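Local coordinates for protein virB8 (Agrobacterium tumefaciens, PDB 2CC3) that is suggested to help direct T-DNA transfer to plant cells as a homodimeric inner-membrane protein of the type IV secretion system, seen here as its periplasmic domain, at residues Ala13-Tyr18 / Leu130-Tyr135; Arg22-Ala27 / Leu71-Ile76; Val63-His68 / Arg92-Asp97; Ile88-Thr93 / Ser104-Thr109. One frame throughout, in Å; residues are numbered along the deposited sequence.

Interaction 1. Residues Ala13-Tyr18 / Leu130-Tyr135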
loop_
_atom_site.group_PDB
_atom_site.type_symbol
_atom_site.label_atom_id
_atom_site.label_comp_id
_atom_site.label_asym_id
_atom_site.label_seq_id
_atom_site.Cartn_x
_atom_site.Cartn_y
_atom_site.Cartn_z
ATOM N N ALA A 13 5.375 -3.921 9.685
ATOM C CA ALA A 13 4.560 -3.654 8.532
ATOM C C ALA A 13 4.621 -2.190 8.092
ATOM O O ALA A 13 4.738 -1.912 6.893
ATOM C CB ALA A 13 3.093 -4.127 8.778
ATOM N N SER A 14 4.518 -1.244 9.017
ATOM C CA SER A 14 4.468 0.198 8.592
ATOM C C SER A 14 5.863 0.666 8.090
ATOM O O SER A 14 5.969 1.452 7.144
ATOM C CB SER A 14 3.968 1.156 9.697
ATOM O OG SER A 14 2.784 0.742 10.380
ATOM N N LEU A 15 6.915 0.165 8.737
ATOM C CA LEU A 15 8.292 0.544 8.406
ATOM C C LEU A 15 8.719 -0.027 7.083
ATOM O O LEU A 15 9.385 0.658 6.292
ATOM C CB LEU A 15 9.258 0.160 9.534
ATOM C CG LEU A 15 9.121 0.961 10.838
ATOM C CD1 LEU A 15 9.856 0.271 11.982
ATOM C CD2 LEU A 15 9.616 2.386 10.680
ATOM N N TRP A 16 8.256 -1.248 6.801
ATOM C CA TRP A 16 8.481 -1.892 5.496
ATOM C C TRP A 16 7.723 -1.236 4.396
ATOM O O TRP A 16 8.226 -1.049 3.277
ATOM C CB TRP A 16 8.135 -3.382 5.527
ATOM C CG TRP A 16 8.134 -3.925 4.147
ATOM C CD1 TRP A 16 7.051 -4.410 3.462
ATOM C CD2 TRP A 16 9.233 -3.979 3.244
ATOM N NE1 TRP A 16 7.412 -4.772 2.196
ATOM C CE2 TRP A 16 8.749 -4.521 2.031
ATOM C CE3 TRP A 16 10.588 -3.623 3.332
ATOM C CZ2 TRP A 16 9.575 -4.723 0.914
ATOM C CZ3 TRP A 16 11.402 -3.816 2.221
ATOM C CH2 TRP A 16 10.894 -4.351 1.036
ATOM N N GLU A 17 6.469 -0.909 4.673
ATOM C CA GLU A 17 5.689 -0.123 3.714
ATOM C C GLU A 17 6.392 1.225 3.446
ATOM O O GLU A 17 6.490 1.672 2.298
ATOM C CB GLU A 17 4.271 0.067 4.228
ATOM C CG GLU A 17 3.393 0.886 3.321
ATOM C CD GLU A 17 2.162 1.398 4.031
ATOM O OE1 GLU A 17 1.925 1.037 5.229
ATOM O OE2 GLU A 17 1.439 2.186 3.387
ATOM N N TYR A 18 6.909 1.849 4.502
ATOM C CA TYR A 18 7.746 3.052 4.346
ATOM C C TYR A 18 8.884 2.803 3.394
ATOM O O TYR A 18 9.024 3.478 2.344
ATOM C CB TYR A 18 8.282 3.583 5.684
ATOM C CG TYR A 18 8.997 4.934 5.552
ATOM C CD1 TYR A 18 8.274 6.132 5.600
ATOM C CD2 TYR A 18 10.394 5.001 5.386
ATOM C CE1 TYR A 18 8.919 7.369 5.482
ATOM C CE2 TYR A 18 11.049 6.203 5.254
ATOM C CZ TYR A 18 10.316 7.394 5.302
ATOM O OH TYR A 18 10.957 8.602 5.163
ATOM N N LEU A 130 3.160 5.934 13.620
ATOM C CA LEU A 130 4.590 5.904 13.376
ATOM C C LEU A 130 5.050 7.082 12.528
ATOM O O LEU A 130 4.483 7.367 11.479
ATOM C CB LEU A 130 4.993 4.593 12.677
ATOM C CG LEU A 130 4.888 3.268 13.442
ATOM C CD1 LEU A 130 5.806 2.231 12.801
ATOM C CD2 LEU A 130 5.228 3.446 14.949
ATOM N N VAL A 131 6.089 7.759 12.984
ATOM C CA VAL A 131 6.737 8.789 12.179
ATOM C C VAL A 131 8.196 8.432 12.125
ATOM O O VAL A 131 8.767 8.062 13.142
ATOM C CB VAL A 131 6.576 10.175 12.823
ATOM C CG1 VAL A 131 7.033 11.304 11.875
ATOM C CG2 VAL A 131 5.143 10.349 13.254
ATOM N N VAL A 132 8.786 8.527 10.936
ATOM C CA VAL A 132 10.237 8.316 10.766
ATOM C C VAL A 132 11.053 9.589 10.988
ATOM O O VAL A 132 10.964 10.543 10.215
ATOM C CB VAL A 132 10.582 7.717 9.387
ATOM C CG1 VAL A 132 12.113 7.431 9.276
ATOM C CG2 VAL A 132 9.737 6.447 9.152
ATOM N N THR A 133 11.885 9.541 12.024
ATOM C CA THR A 133 12.709 10.669 12.514
ATOM C C THR A 133 14.170 10.689 12.019
ATOM O O THR A 133 14.827 11.759 12.000
ATOM C CB THR A 133 12.733 10.673 14.053
ATOM O OG1 THR A 133 13.155 9.386 14.543
ATOM C CG2 THR A 133 11.363 10.979 14.568
ATOM N N SER A 134 14.674 9.508 11.643
ATOM C CA SER A 134 15.902 9.369 10.875
ATOM C C SER A 134 15.851 8.194 9.876
ATOM O O SER A 134 15.255 7.139 10.147
ATOM C CB SER A 134 17.116 9.258 11.800
ATOM O OG SER A 134 18.285 9.098 11.020
ATOM N N TYR A 135 16.469 8.401 8.718
ATOM C CA TYR A 135 16.455 7.437 7.632
ATOM C C TYR A 135 17.674 7.552 6.734
ATOM O O TYR A 135 17.882 8.577 6.099
ATOM C CB TYR A 135 15.272 7.659 6.724
ATOM C CG TYR A 135 15.132 6.583 5.658
ATOM C CD1 TYR A 135 14.461 5.389 5.946
ATOM C CD2 TYR A 135 15.657 6.763 4.360
ATOM C CE1 TYR A 135 14.292 4.406 4.965
ATOM C CE2 TYR A 135 15.510 5.795 3.407
ATOM C CZ TYR A 135 14.799 4.613 3.709
ATOM O OH TYR A 135 14.621 3.597 2.769
#
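In the NTF2-like fold of this periplasmic domain, helix 6-23 lies against the curved sheet, and S14, L15 and Y18 bring it onto L130, V132 and Y135 of strand 130-139. The Y18 ring is the centre of the contact. With CG anti to the backbone N (chi1 -172°), it reaches tip to tip toward V132, whose CG2 stands over the ring centre, 3.7 Å from the centroid and 6° off the normal, a well-centred CH-pi contact. The edge of Y18 meets the Y135 face in an offset edge-to-face pair, Y18 CE2 lying 3.6 Å from Y135 CD1, with the planes 68° apart. At the start of the strand, L130 CD1 packs on S14 CB at 3.8 Å and on L15 CG at 4.1 Å. Serine, short and small, lets this methyl approach the helix closely, and its OG bonds back to V10 O within the helix. The buried phenols are satisfied: Y18 OH by S41 and R22, Y135 OH by E23. The strand turns a corner at T133, where T133 and S134 form a classic bulge opposite R111. V45 of helix 43-53 packs on Y18, V132 and Y135, while L15 extends the core to strand 102-114.

Interaction 2. Residues Arg22-Ala27 / Leu71-Ile76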
loop_
_atom_site.group_PDB
_atom_site.type_symbol
_atom_site.label_atom_id
_atom_site.label_comp_id
_atom_site.label_asym_id
_atom_site.label_seq_id
_atom_site.Cartn_x
_atom_site.Cartn_y
_atom_site.Cartn_z
ATOM N N ARG A 22 9.148 4.329 -0.392
ATOM C CA ARG A 22 10.219 5.292 -0.589
ATOM C C ARG A 22 11.254 4.826 -1.624
ATOM O O ARG A 22 11.786 5.655 -2.376
ATOM C CB ARG A 22 10.847 5.666 0.759
ATOM C CG ARG A 22 12.060 6.555 0.615
ATOM C CD ARG A 22 12.458 7.284 1.881
ATOM N NE ARG A 22 13.561 8.204 1.566
ATOM C CZ ARG A 22 14.023 9.117 2.403
ATOM N NH1 ARG A 22 13.477 9.252 3.602
ATOM N NH2 ARG A 22 15.014 9.900 2.043
ATOM N N GLU A 23 11.511 3.518 -1.694
ATOM C CA GLU A 23 12.615 3.006 -2.492
ATOM C C GLU A 23 12.160 2.414 -3.839
ATOM O O GLU A 23 12.984 2.182 -4.732
ATOM C CB GLU A 23 13.444 1.984 -1.672
ATOM C CG GLU A 23 13.995 2.511 -0.320
ATOM C CD GLU A 23 14.907 3.744 -0.461
ATOM O OE1 GLU A 23 15.455 3.947 -1.574
ATOM O OE2 GLU A 23 15.078 4.500 0.532
ATOM N N SER A 24 10.853 2.144 -3.944
ATOM C CA SER A 24 10.196 1.740 -5.186
ATOM C C SER A 24 10.019 2.940 -6.093
ATOM O O SER A 24 10.070 4.078 -5.620
ATOM C CB SER A 24 8.808 1.182 -4.879
ATOM O OG SER A 24 8.843 -0.213 -4.855
ATOM N N TYR A 25 9.800 2.700 -7.384
ATOM C CA TYR A 25 9.393 3.778 -8.307
ATOM C C TYR A 25 8.524 3.285 -9.452
ATOM O O TYR A 25 8.865 2.337 -10.162
ATOM C CB TYR A 25 10.575 4.553 -8.927
ATOM C CG TYR A 25 10.093 5.595 -9.940
ATOM C CD1 TYR A 25 9.505 6.784 -9.500
ATOM C CD2 TYR A 25 10.174 5.378 -11.316
ATOM C CE1 TYR A 25 9.034 7.732 -10.382
ATOM C CE2 TYR A 25 9.707 6.334 -12.214
ATOM C CZ TYR A 25 9.132 7.508 -11.727
ATOM O OH TYR A 25 8.663 8.504 -12.553
ATOM N N ASP A 26 7.417 3.975 -9.658
ATOM C CA ASP A 26 6.539 3.694 -10.788
ATOM C C ASP A 26 5.861 5.019 -11.098
ATOM O O ASP A 26 5.226 5.598 -10.222
ATOM C CB ASP A 26 5.518 2.622 -10.369
ATOM C CG ASP A 26 4.649 2.147 -11.516
ATOM O OD1 ASP A 26 5.121 1.353 -12.342
ATOM O OD2 ASP A 26 3.465 2.545 -11.583
ATOM N N ALA A 27 6.007 5.525 -12.316
ATOM C CA ALA A 27 5.389 6.825 -12.651
ATOM C C ALA A 27 3.890 6.913 -12.269
ATOM O O ALA A 27 3.404 7.973 -11.860
ATOM C CB ALA A 27 5.600 7.144 -14.132
ATOM N N LEU A 71 11.489 0.715 -10.340
ATOM C CA LEU A 71 12.276 0.104 -9.288
ATOM C C LEU A 71 11.331 -0.694 -8.410
ATOM O O LEU A 71 10.320 -0.169 -7.955
ATOM C CB LEU A 71 13.011 1.176 -8.456
ATOM C CG LEU A 71 14.150 2.006 -9.073
ATOM C CD1 LEU A 71 14.428 3.308 -8.301
ATOM C CD2 LEU A 71 15.446 1.222 -9.246
ATOM N N GLU A 72 11.648 -1.979 -8.218
ATOM C CA GLU A 72 10.923 -2.863 -7.313
ATOM C C GLU A 72 11.754 -3.311 -6.094
ATOM O O GLU A 72 12.972 -3.469 -6.180
ATOM C CB GLU A 72 10.371 -4.081 -8.074
ATOM C CG GLU A 72 9.131 -3.732 -8.879
ATOM C CD GLU A 72 8.728 -4.816 -9.856
ATOM O OE1 GLU A 72 8.993 -6.017 -9.570
ATOM O OE2 GLU A 72 8.146 -4.459 -10.911
ATOM N N VAL A 73 11.061 -3.545 -4.972
ATOM C CA VAL A 73 11.700 -3.787 -3.698
ATOM C C VAL A 73 11.131 -5.068 -3.091
ATOM O O VAL A 73 9.918 -5.238 -2.989
ATOM C CB VAL A 73 11.597 -2.526 -2.775
ATOM C CG1 VAL A 73 11.839 -2.849 -1.319
ATOM C CG2 VAL A 73 12.596 -1.467 -3.221
ATOM N N GLU A 74 12.029 -5.983 -2.735
ATOM C CA GLU A 74 11.681 -7.236 -2.088
ATOM C C GLU A 74 12.201 -7.197 -0.682
ATOM O O GLU A 74 13.390 -6.997 -0.513
ATOM C CB GLU A 74 12.440 -8.378 -2.752
ATOM C CG GLU A 74 11.806 -9.088 -3.912
ATOM C CD GLU A 74 12.861 -9.834 -4.751
ATOM O OE1 GLU A 74 13.876 -10.309 -4.167
ATOM O OE2 GLU A 74 12.685 -9.933 -5.982
ATOM N N HIS A 75 11.365 -7.468 0.320
ATOM C CA HIS A 75 11.851 -7.549 1.696
ATOM C C HIS A 75 12.856 -8.696 1.795
ATOM O O HIS A 75 12.676 -9.730 1.116
ATOM C CB HIS A 75 10.694 -7.813 2.639
ATOM C CG HIS A 75 11.035 -7.714 4.099
ATOM N ND1 HIS A 75 11.051 -8.810 4.938
ATOM C CD2 HIS A 75 11.297 -6.638 4.884
ATOM C CE1 HIS A 75 11.336 -8.416 6.167
ATOM N NE2 HIS A 75 11.485 -7.101 6.161
ATOM N N ILE A 76 13.888 -8.529 2.633
ATOM C CA ILE A 76 14.714 -9.679 3.023
ATOM C C ILE A 76 14.674 -9.917 4.527
ATOM O O ILE A 76 14.320 -11.016 4.951
ATOM C CB ILE A 76 16.142 -9.583 2.516
ATOM C CG1 ILE A 76 16.167 -9.673 0.992
ATOM C CG2 ILE A 76 17.037 -10.637 3.232
ATOM C CD1 ILE A 76 17.465 -9.190 0.388
#
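With CG anti to the backbone N (chi1 176°), the Y25 ring is sent away from L71, so CB is the side-chain atom left to meet it; the extended chi2 of L71 (160°) sets CD1 4.1 Å from Y25 CB. The two residues form a single antiparallel hydrogen-bonded pair where the chain leaves helix 6-23. Y25 N donates to L71 O at 3.0 Å, a nearly straight bond of 165°, and L71 N answers to Y25 O at 3.1 Å. S24, the first residue past the helix, adds two lesser contacts to the same carbonyl: its CA is 3.4 Å from L71 O in a CA-H...O contact, and its OG makes a weak hydrogen bond to L71 O. Serine fits here because it is small enough to lie close to the strand and still offers a hydroxyl. Beside it, E23 CB packs on V73 CG2 at 3.9 Å, the aliphatic base of the glutamate serving as apolar surface while OE2 bonds to Y135 OH. The strong bonds are thus made by main chain: the post-helix segment occupies polar groups at L71 on strand 69-82, an outermost strand of the sheet within this chain, and side chains add mainly apolar cover.

Interaction 3. Residues Val63-His68 / Arg92-Asp97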
loop_
_atom_site.group_PDB
_atom_site.type_symbol
_atom_site.label_atom_id
_atom_site.label_comp_id
_atom_site.label_asym_id
_atom_site.label_seq_id
_atom_site.Cartn_x
_atom_site.Cartn_y
_atom_site.Cartn_z
ATOM N N VAL A 63 13.172 11.574 -13.183
ATOM C CA VAL A 63 14.028 12.087 -14.252
ATOM C C VAL A 63 14.731 10.948 -15.018
ATOM O O VAL A 63 14.619 10.865 -16.234
ATOM C CB VAL A 63 15.040 13.138 -13.668
ATOM C CG1 VAL A 63 15.890 13.774 -14.770
ATOM C CG2 VAL A 63 14.277 14.222 -12.899
ATOM N N ILE A 64 15.410 10.062 -14.285
ATOM C CA ILE A 64 16.171 8.922 -14.848
ATOM C C ILE A 64 15.294 7.881 -15.545
ATOM O O ILE A 64 15.613 7.414 -16.654
ATOM C CB ILE A 64 17.052 8.212 -13.744
ATOM C CG1 ILE A 64 18.296 9.037 -13.417
ATOM C CG2 ILE A 64 17.475 6.799 -14.151
ATOM C CD1 ILE A 64 18.869 9.770 -14.610
ATOM N N LEU A 65 14.196 7.513 -14.885
ATOM C CA LEU A 65 13.370 6.420 -15.359
ATOM C C LEU A 65 12.070 6.883 -16.004
ATOM O O LEU A 65 11.669 6.329 -17.026
ATOM C CB LEU A 65 13.118 5.399 -14.243
ATOM C CG LEU A 65 14.371 4.780 -13.609
ATOM C CD1 LEU A 65 14.051 4.034 -12.341
ATOM C CD2 LEU A 65 15.131 3.891 -14.614
ATOM N N GLY A 66 11.444 7.908 -15.429
ATOM C CA GLY A 66 10.187 8.443 -15.936
ATOM C C GLY A 66 9.148 7.365 -16.135
ATOM O O GLY A 66 8.832 6.584 -15.228
ATOM N N LYS A 67 8.649 7.291 -17.354
ATOM C CA LYS A 67 7.573 6.394 -17.684
ATOM C C LYS A 67 8.127 5.088 -18.222
ATOM O O LYS A 67 7.378 4.143 -18.409
ATOM C CB LYS A 67 6.649 7.081 -18.702
ATOM C CG LYS A 67 6.592 8.625 -18.512
ATOM C CD LYS A 67 5.181 9.246 -18.630
ATOM C CE LYS A 67 4.225 8.762 -17.531
ATOM N NZ LYS A 67 3.681 7.395 -17.825
ATOM N N HIS A 68 9.445 5.034 -18.437
ATOM C CA HIS A 68 10.119 3.919 -19.144
ATOM C C HIS A 68 10.879 2.926 -18.264
ATOM O O HIS A 68 11.576 2.032 -18.780
ATOM C CB HIS A 68 11.115 4.473 -20.156
ATOM C CG HIS A 68 10.488 4.937 -21.427
ATOM N ND1 HIS A 68 10.910 4.501 -22.660
ATOM C CD2 HIS A 68 9.468 5.798 -21.656
ATOM C CE1 HIS A 68 10.182 5.077 -23.597
ATOM N NE2 HIS A 68 9.301 5.871 -23.015
ATOM N N ARG A 92 16.642 -4.669 -4.408
ATOM C CA ARG A 92 16.103 -3.632 -5.272
ATOM C C ARG A 92 16.386 -3.955 -6.739
ATOM O O ARG A 92 17.526 -4.167 -7.124
ATOM C CB ARG A 92 16.699 -2.286 -4.891
ATOM C CG ARG A 92 15.797 -1.082 -5.132
ATOM C CD ARG A 92 16.360 -0.260 -6.247
ATOM N NE ARG A 92 16.535 1.132 -5.872
ATOM C CZ ARG A 92 17.565 1.897 -6.240
ATOM N NH1 ARG A 92 18.563 1.403 -6.978
ATOM N NH2 ARG A 92 17.607 3.165 -5.846
ATOM N N THR A 93 15.333 -3.986 -7.548
ATOM C CA THR A 93 15.429 -4.403 -8.930
ATOM C C THR A 93 15.073 -3.233 -9.825
ATOM O O THR A 93 13.996 -2.636 -9.685
ATOM C CB THR A 93 14.459 -5.570 -9.200
ATOM O OG1 THR A 93 14.622 -6.571 -8.187
ATOM C CG2 THR A 93 14.710 -6.167 -10.545
ATOM N N LEU A 94 15.996 -2.909 -10.725
ATOM C CA LEU A 94 15.791 -1.927 -11.778
ATOM C C LEU A 94 15.296 -2.635 -13.050
ATOM O O LEU A 94 15.981 -3.528 -13.580
ATOM C CB LEU A 94 17.095 -1.165 -12.049
ATOM C CG LEU A 94 17.148 -0.282 -13.291
ATOM C CD1 LEU A 94 16.249 0.921 -13.134
ATOM C CD2 LEU A 94 18.584 0.146 -13.579
ATOM N N ILE A 95 14.113 -2.232 -13.515
ATOM C CA ILE A 95 13.503 -2.792 -14.719
ATOM C C ILE A 95 13.348 -1.698 -15.771
ATOM O O ILE A 95 12.501 -0.823 -15.653
ATOM C CB ILE A 95 12.135 -3.502 -14.408
ATOM C CG1 ILE A 95 12.347 -4.613 -13.367
ATOM C CG2 ILE A 95 11.489 -4.073 -15.688
ATOM C CD1 ILE A 95 11.102 -5.408 -13.017
ATOM N N VAL A 96 14.199 -1.748 -16.792
ATOM C CA VAL A 96 14.155 -0.803 -17.908
ATOM C C VAL A 96 13.858 -1.539 -19.223
ATOM O O VAL A 96 13.957 -2.773 -19.280
ATOM C CB VAL A 96 15.480 0.026 -18.024
ATOM C CG1 VAL A 96 15.545 1.089 -16.949
ATOM C CG2 VAL A 96 16.700 -0.870 -17.941
ATOM N N ASP A 97 13.482 -0.779 -20.259
ATOM C CA ASP A 97 13.235 -1.298 -21.614
ATOM C C ASP A 97 14.498 -1.886 -22.228
ATOM O O ASP A 97 15.555 -1.261 -22.164
ATOM C CB ASP A 97 12.808 -0.159 -22.552
ATOM C CG ASP A 97 11.449 0.427 -22.230
ATOM O OD1 ASP A 97 10.532 -0.302 -21.791
ATOM O OD2 ASP A 97 11.296 1.645 -22.472
#
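L65 packs against L94 and V96, and at the other end of the turn H68 meets D97, so one tight turn touches the end of strand 85-96 with an apolar and a polar side chain. L65 keeps CG anti to its carbonyl carbon, and its CD2 methyl does most of the touching: 3.5 Å from L94 CD1 and 3.7 Å from V96 CG1. L94 has CG anti to its backbone N, and chi2 (69°) then places CD1 toward L65, where L65 CD1 adds a looser contact at 3.9 Å. The two leucine side chains cross obliquely, whereas L65 and V96 cross at about a right angle. V96 meets L65 with CG1, anti to its carbonyl carbon, while CG2 takes the crowded position between N and C. Leucine suits such a turn, its CD2 methyl reaching two residues at once.

The polar pair is less well formed. H68 has CG anti to its carbonyl carbon, and ND1 donates to D97 OD2 at 2.9 Å, but the angle at the hydrogen is 119°, so the bond is weak despite its length. The imidazole and carboxylate planes stand 72° apart. Both residues also touch a crystal neighbour, which may influence their conformations.

Between these contacts runs a type II' turn from L65 to H68, closed by H68 N to L65 O at 2.9 Å. G66 takes positive phi there, a value that favours glycine. The arrangement is that of a helix-to-strand connection: the turn after helix 61-64 folds over strand 85-96 before the chain enters the adjacent strand 69-82.

Interaction 4. Residues Ile88-Thr93 / Ser104-Thr109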
loop_
_atom_site.group_PDB
_atom_site.type_symbol
_atom_site.label_atom_id
_atom_site.label_comp_id
_atom_site.label_asym_id
_atom_site.label_seq_id
_atom_site.Cartn_x
_atom_site.Cartn_y
_atom_site.Cartn_z
ATOM N N ILE A 88 16.465 -2.733 7.929
ATOM C CA ILE A 88 15.697 -3.504 6.955
ATOM C C ILE A 88 16.519 -3.796 5.723
ATOM O O ILE A 88 16.874 -2.868 4.979
ATOM C CB ILE A 88 14.414 -2.746 6.527
ATOM C CG1 ILE A 88 13.516 -2.506 7.734
ATOM C CG2 ILE A 88 13.679 -3.522 5.434
ATOM C CD1 ILE A 88 12.322 -1.673 7.440
ATOM N N ARG A 89 16.795 -5.082 5.496
ATOM C CA ARG A 89 17.515 -5.529 4.324
ATOM C C ARG A 89 16.504 -5.807 3.215
ATOM O O ARG A 89 15.487 -6.439 3.474
ATOM C CB ARG A 89 18.297 -6.804 4.638
ATOM C CG ARG A 89 19.441 -7.084 3.681
ATOM C CD ARG A 89 20.819 -6.839 4.313
ATOM N NE ARG A 89 21.858 -6.598 3.298
ATOM C CZ ARG A 89 22.419 -7.532 2.538
ATOM N NH1 ARG A 89 22.062 -8.802 2.611
ATOM N NH2 ARG A 89 23.337 -7.189 1.664
ATOM N N TYR A 90 16.776 -5.332 1.993
ATOM C CA TYR A 90 15.860 -5.520 0.888
ATOM C C TYR A 90 16.639 -5.596 -0.383
ATOM O O TYR A 90 17.722 -5.057 -0.465
ATOM C CB TYR A 90 14.789 -4.385 0.804
ATOM C CG TYR A 90 15.340 -2.988 0.617
ATOM C CD1 TYR A 90 15.418 -2.415 -0.633
ATOM C CD2 TYR A 90 15.793 -2.250 1.710
ATOM C CE1 TYR A 90 15.945 -1.155 -0.808
ATOM C CE2 TYR A 90 16.307 -1.000 1.554
ATOM C CZ TYR A 90 16.397 -0.449 0.291
ATOM O OH TYR A 90 16.918 0.826 0.144
ATOM N N LYS A 91 16.073 -6.287 -1.361
ATOM C CA LYS A 91 16.597 -6.363 -2.708
ATOM C C LYS A 91 15.874 -5.376 -3.577
ATOM O O LYS A 91 14.634 -5.277 -3.524
ATOM C CB LYS A 91 16.370 -7.773 -3.257
ATOM C CG LYS A 91 16.814 -7.978 -4.707
ATOM C CD LYS A 91 16.839 -9.473 -5.016
ATOM C CE LYS A 91 16.887 -9.776 -6.524
ATOM N NZ LYS A 91 15.599 -10.314 -7.077
ATOM N N ARG A 92 16.642 -4.669 -4.408
ATOM C CA ARG A 92 16.103 -3.632 -5.272
ATOM C C ARG A 92 16.386 -3.955 -6.739
ATOM O O ARG A 92 17.526 -4.167 -7.124
ATOM C CB ARG A 92 16.699 -2.286 -4.891
ATOM C CG ARG A 92 15.797 -1.082 -5.132
ATOM C CD ARG A 92 16.360 -0.260 -6.247
ATOM N NE ARG A 92 16.535 1.132 -5.872
ATOM C CZ ARG A 92 17.565 1.897 -6.240
ATOM N NH1 ARG A 92 18.563 1.403 -6.978
ATOM N NH2 ARG A 92 17.607 3.165 -5.846
ATOM N N THR A 93 15.333 -3.986 -7.548
ATOM C CA THR A 93 15.429 -4.403 -8.930
ATOM C C THR A 93 15.073 -3.233 -9.825
ATOM O O THR A 93 13.996 -2.636 -9.685
ATOM C CB THR A 93 14.459 -5.570 -9.200
ATOM O OG1 THR A 93 14.622 -6.571 -8.187
ATOM C CG2 THR A 93 14.710 -6.167 -10.545
ATOM N N SER A 104 20.188 -5.368 -6.863
ATOM C CA SER A 104 21.169 -5.046 -5.822
ATOM C C SER A 104 20.483 -5.111 -4.459
ATOM O O SER A 104 19.269 -4.919 -4.379
ATOM C CB SER A 104 21.739 -3.651 -6.032
ATOM O OG SER A 104 20.682 -2.703 -6.093
ATOM N N THR A 105 21.266 -5.355 -3.400
ATOM C CA THR A 105 20.759 -5.479 -2.025
ATOM C C THR A 105 21.203 -4.306 -1.137
ATOM O O THR A 105 22.281 -3.771 -1.300
ATOM C CB THR A 105 21.123 -6.862 -1.414
ATOM O OG1 THR A 105 20.654 -7.907 -2.285
ATOM C CG2 THR A 105 20.461 -7.059 -0.069
ATOM N N TRP A 106 20.344 -3.926 -0.187
ATOM C CA TRP A 106 20.462 -2.679 0.574
ATOM C C TRP A 106 20.109 -2.917 2.033
ATOM O O TRP A 106 19.422 -3.863 2.369
ATOM C CB TRP A 106 19.488 -1.608 0.015
ATOM C CG TRP A 106 19.709 -1.078 -1.423
ATOM C CD1 TRP A 106 19.494 -1.746 -2.590
ATOM C CD2 TRP A 106 20.098 0.254 -1.798
ATOM N NE1 TRP A 106 19.752 -0.929 -3.675
ATOM C CE2 TRP A 106 20.131 0.302 -3.215
ATOM C CE3 TRP A 106 20.464 1.405 -1.070
ATOM C CZ2 TRP A 106 20.500 1.458 -3.924
ATOM C CZ3 TRP A 106 20.822 2.573 -1.775
ATOM C CH2 TRP A 106 20.822 2.593 -3.189
ATOM N N THR A 107 20.568 -2.042 2.916
ATOM C CA THR A 107 20.124 -2.082 4.290
ATOM C C THR A 107 19.574 -0.678 4.597
ATOM O O THR A 107 20.330 0.297 4.547
ATOM C CB THR A 107 21.282 -2.417 5.250
ATOM O OG1 THR A 107 21.913 -3.638 4.844
ATOM C CG2 THR A 107 20.798 -2.553 6.692
ATOM N N ALA A 108 18.278 -0.551 4.886
ATOM C CA ALA A 108 17.797 0.738 5.396
ATOM C C ALA A 108 17.945 0.756 6.909
ATOM O O ALA A 108 17.655 -0.249 7.581
ATOM C CB ALA A 108 16.300 1.036 4.954
ATOM N N THR A 109 18.429 1.875 7.449
ATOM C CA THR A 109 18.417 2.097 8.898
ATOM C C THR A 109 17.319 3.105 9.241
ATOM O O THR A 109 17.348 4.241 8.766
ATOM C CB THR A 109 19.832 2.511 9.459
ATOM O OG1 THR A 109 20.796 1.532 9.051
ATOM C CG2 THR A 109 19.819 2.556 10.978
HETATM O O HOH W 1 18.731 -1.886 -8.453
#
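R92 O is gripped by two donors: S104 N at 2.9 Å and a water, also at 2.9 Å, that lies 3.2 Å from S104 OG and so ties this end of the strand pair together. S104 OG further accepts W106 NE1 at 3.1 Å and has a weak link to E139; a small hydroxyl is well suited to serve so many neighbours. On the same face of the sheet W106 touches both Y90 and R92. Its CB sits over the Y90 ring, 3.6 Å from the centroid, in a CH-pi contact. The Y90 ring and the five-membered ring of W106 differ by only 9° in tilt, yet are offset so far that little of one faces the other. The Y90 hydroxyl bonds to T137. R92 CB lies 3.6 Å from W106 NE1, and R92 NH1 approaches W106 CZ2 to 3.6 Å, with the guanidinium turned 57° from the indole; R92 NE is buried and has no partner in the model. On the opposite face, T105 CG2 covers the centre of the R89 guanidinium, 3.3 Å from CZ. At its edge R89 NE makes a weak bond to T107 OG1, while NH2 forms a salt bridge with D140. The register, with I88-A108, Y90-W106 and R92-S104 as hydrogen-bonded pairs, is that of a regular antiparallel beta hairpin, the centre of the NTF2-like sheet.

Overall arrangement
All four contacts involve one antiparallel sheet ordered 69-82, 85-96, 102-114, 130-139. Interaction 4 pairs the two middle strands, and interactions 1 and 2 set helix 6-23 and the segment after it against the outer two. Interactions 1 and 2, centres 15 Å apart, meet where Y135 OH lies 2.5 Å from E23 OE2. W16 carries interaction 1 to interaction 4, its CZ3 being 3.7 Å from Y90 CB. Interaction 3 is peripheral, its centre about 17 Å from the centre of the chain, but shares R92 and T93 with interaction 4 and joins interaction 2 through E72 O and T93 N, 2.8 Å apart. L124 of the second subunit packs on A13, W16 and H75.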